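Local atomic coordinates of cytosolic protein (Streptococcus thermophilus, PDB entry 2QZI), a protein that is of unknown function, a small cytosolic protein of the DUF1827 family that was crystallised with bound sodium ions. Residues A[50-55]-A[65-70]. Numbering follows the deposited sequence.
Sequences LLISNK and EVIREF
No ring or other flat group lies between Ile67 and the two strand residues it meets, Leu50 and Ile52; the contact is aliphatic throughout. The Arg68 guanidinium lies off to the side. In the conformer given, one of two deposited, its edge receives the Glu65 carboxylate in plane, a salt bridge along the helix with NH2 of Arg68 2.6 Å from OE2 of Glu65; the second conformer makes this pairing less certain. Ile52 and Ile67 run past each other in opposite directions, each pairing a chain end with the other's branch methyl. CD1 of Ile52 lies 3.8 Å from CG2 of Ile67, and CD1 of Ile67 lies 4.0 Å from CG2 of Ile52. In both, CG2 is anti to the backbone N and CG1 anti to the carbonyl carbon (chi1 -72° in Ile67), splaying the arms for this exchange. Leu50 adds a looser touch, its CD1 4.4 Å from Ile67 CG2. All three residues are buried; Phe71 extends the helix side over Leu50, and Leu64 does so over Ile52. Helix 61-74 thus packs on one face of the antiparallel sheet, within a beta-alpha-beta crossover from strand 47-53 to the parallel strand 87-91, with strand 94-100 lying between them.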
loop_
_atom_site.group_PDB
_atom_site.type_symbol
_atom_site.label_atom_id
_atom_site.label_comp_id
_atom_site.label_asym_id
_atom_site.label_seq_id
_atom_site.Cartn_x
_atom_site.Cartn_y
_atom_site.Cartn_z
ATOM N N LEU A 50 1.535 1.636 -2.399
ATOM C CA LEU A 50 0.474 1.486 -1.347
ATOM C C LEU A 50 -0.655 2.407 -1.781
ATOM O O LEU A 50 -0.368 3.531 -2.272
ATOM C CB LEU A 50 0.942 1.982 0.023
ATOM C CG LEU A 50 1.595 0.970 0.925
ATOM C CD1 LEU A 50 2.128 1.821 2.065
ATOM C CD2 LEU A 50 0.525 -0.058 1.433
ATOM N N LEU A 51 -1.859 1.867 -1.777
ATOM C CA LEU A 51 -3.127 2.626 -1.993
ATOM C C LEU A 51 -3.968 2.621 -0.718
ATOM O O LEU A 51 -4.378 1.566 -0.239
ATOM C CB LEU A 51 -3.965 2.009 -3.143
ATOM C CG LEU A 51 -3.123 2.114 -4.408
ATOM C CD1 LEU A 51 -2.440 0.761 -4.803
ATOM C CD2 LEU A 51 -3.958 2.727 -5.516
ATOM N N ILE A 52 -4.191 3.809 -0.179
ATOM C CA ILE A 52 -4.784 3.990 1.149
ATOM C C ILE A 52 -6.003 4.890 0.954
ATOM O O ILE A 52 -5.910 5.980 0.372
ATOM C CB ILE A 52 -3.826 4.662 2.141
ATOM C CG1 ILE A 52 -2.537 3.820 2.271
ATOM C CG2 ILE A 52 -4.520 4.969 3.517
ATOM C CD1 ILE A 52 -1.374 4.655 2.842
ATOM N N SER A 53 -7.153 4.372 1.361
ATOM C CA SER A 53 -8.408 5.033 1.097
ATOM C C SER A 53 -9.411 4.737 2.217
ATOM O O SER A 53 -9.252 3.799 2.973
ATOM C CB SER A 53 -8.968 4.496 -0.217
ATOM O OG SER A 53 -9.085 3.086 -0.116
ATOM N N ASN A 54 -10.432 5.572 2.311
ATOM C CA ASN A 54 -11.429 5.434 3.349
ATOM C C ASN A 54 -12.797 5.903 2.886
ATOM O O ASN A 54 -13.033 7.074 2.832
ATOM C CB ASN A 54 -11.003 6.249 4.565
ATOM C CG ASN A 54 -11.820 5.896 5.820
ATOM O OD1 ASN A 54 -13.023 5.676 5.757
ATOM N ND2 ASN A 54 -11.149 5.805 6.940
ATOM N N LYS A 55 -13.710 4.994 2.580
ATOM C CA LYS A 55 -15.014 5.331 1.994
ATOM C C LYS A 55 -15.765 6.482 2.704
ATOM O O LYS A 55 -16.383 7.336 2.042
ATOM C CB LYS A 55 -15.867 4.043 1.877
ATOM C CG LYS A 55 -15.121 2.896 1.108
ATOM C CD LYS A 55 -15.960 1.643 0.862
ATOM C CE LYS A 55 -16.075 0.745 2.137
ATOM N NZ LYS A 55 -14.960 -0.304 2.214
ATOM N N GLU A 65 1.025 7.967 8.390
ATOM C CA GLU A 65 2.386 7.771 8.926
ATOM C C GLU A 65 2.586 6.379 9.559
ATOM O O GLU A 65 3.615 5.718 9.327
ATOM C CB GLU A 65 2.729 8.892 9.920
ATOM C CG GLU A 65 3.436 10.167 9.303
ATOM C CD GLU A 65 3.091 10.509 7.804
ATOM O OE1 GLU A 65 2.148 11.342 7.580
ATOM O OE2 GLU A 65 3.792 9.977 6.876
ATOM N N VAL A 66 1.593 5.934 10.318
ATOM C CA VAL A 66 1.567 4.605 10.904
ATOM C C VAL A 66 1.531 3.524 9.814
ATOM O O VAL A 66 2.220 2.510 9.902
ATOM C CB VAL A 66 0.395 4.472 11.908
ATOM C CG1 VAL A 66 0.124 3.025 12.307
ATOM C CG2 VAL A 66 0.669 5.316 13.158
ATOM N N ILE A 67 0.769 3.761 8.754
ATOM C CA ILE A 67 0.616 2.739 7.710
ATOM C C ILE A 67 1.890 2.621 6.898
ATOM O O ILE A 67 2.347 1.510 6.556
ATOM C CB ILE A 67 -0.601 3.016 6.792
ATOM C CG1 ILE A 67 -1.946 2.724 7.587
ATOM C CG2 ILE A 67 -0.559 2.106 5.555
ATOM C CD1 ILE A 67 -3.117 3.409 6.920
ATOM N N ARG A 68 2.452 3.780 6.626
ATOM C CA ARG A 68 3.664 3.841 5.821
ATOM C C ARG A 68 4.806 3.196 6.586
ATOM O O ARG A 68 5.573 2.434 5.983
ATOM C CB ARG A 68 4.032 5.280 5.428
ATOM C CG ARG A 68 5.230 5.329 4.469
ATOM C CD ARG A 68 5.920 6.721 4.411
ATOM N NE ARG A 68 5.519 7.508 3.256
ATOM C CZ ARG A 68 4.875 8.687 3.291
ATOM N NH1 ARG A 68 4.587 9.295 2.145
ATOM N NH2 ARG A 68 4.499 9.242 4.459
ATOM N N GLU A 69 4.921 3.487 7.894
ATOM C CA GLU A 69 6.056 2.983 8.631
ATOM C C GLU A 69 5.912 1.466 8.908
ATOM O O GLU A 69 6.933 0.776 9.049
ATOM C CB GLU A 69 6.300 3.787 9.917
ATOM C CG GLU A 69 6.947 5.203 9.687
ATOM C CD GLU A 69 8.307 5.192 8.887
ATOM O OE1 GLU A 69 8.461 6.011 7.916
ATOM O OE2 GLU A 69 9.201 4.362 9.227
ATOM N N PHE A 70 4.672 0.960 8.979
ATOM C CA PHE A 70 4.401 -0.477 9.059
ATOM C C PHE A 70 4.920 -1.219 7.824
ATOM O O PHE A 70 5.596 -2.226 7.940
ATOM C CB PHE A 70 2.896 -0.745 9.207
ATOM C CG PHE A 70 2.538 -2.247 9.293
ATOM C CD1 PHE A 70 2.556 -2.919 10.514
ATOM C CD2 PHE A 70 2.198 -2.956 8.141
ATOM C CE1 PHE A 70 2.218 -4.314 10.576
ATOM C CE2 PHE A 70 1.911 -4.332 8.164
ATOM C CZ PHE A 70 1.900 -5.020 9.404
#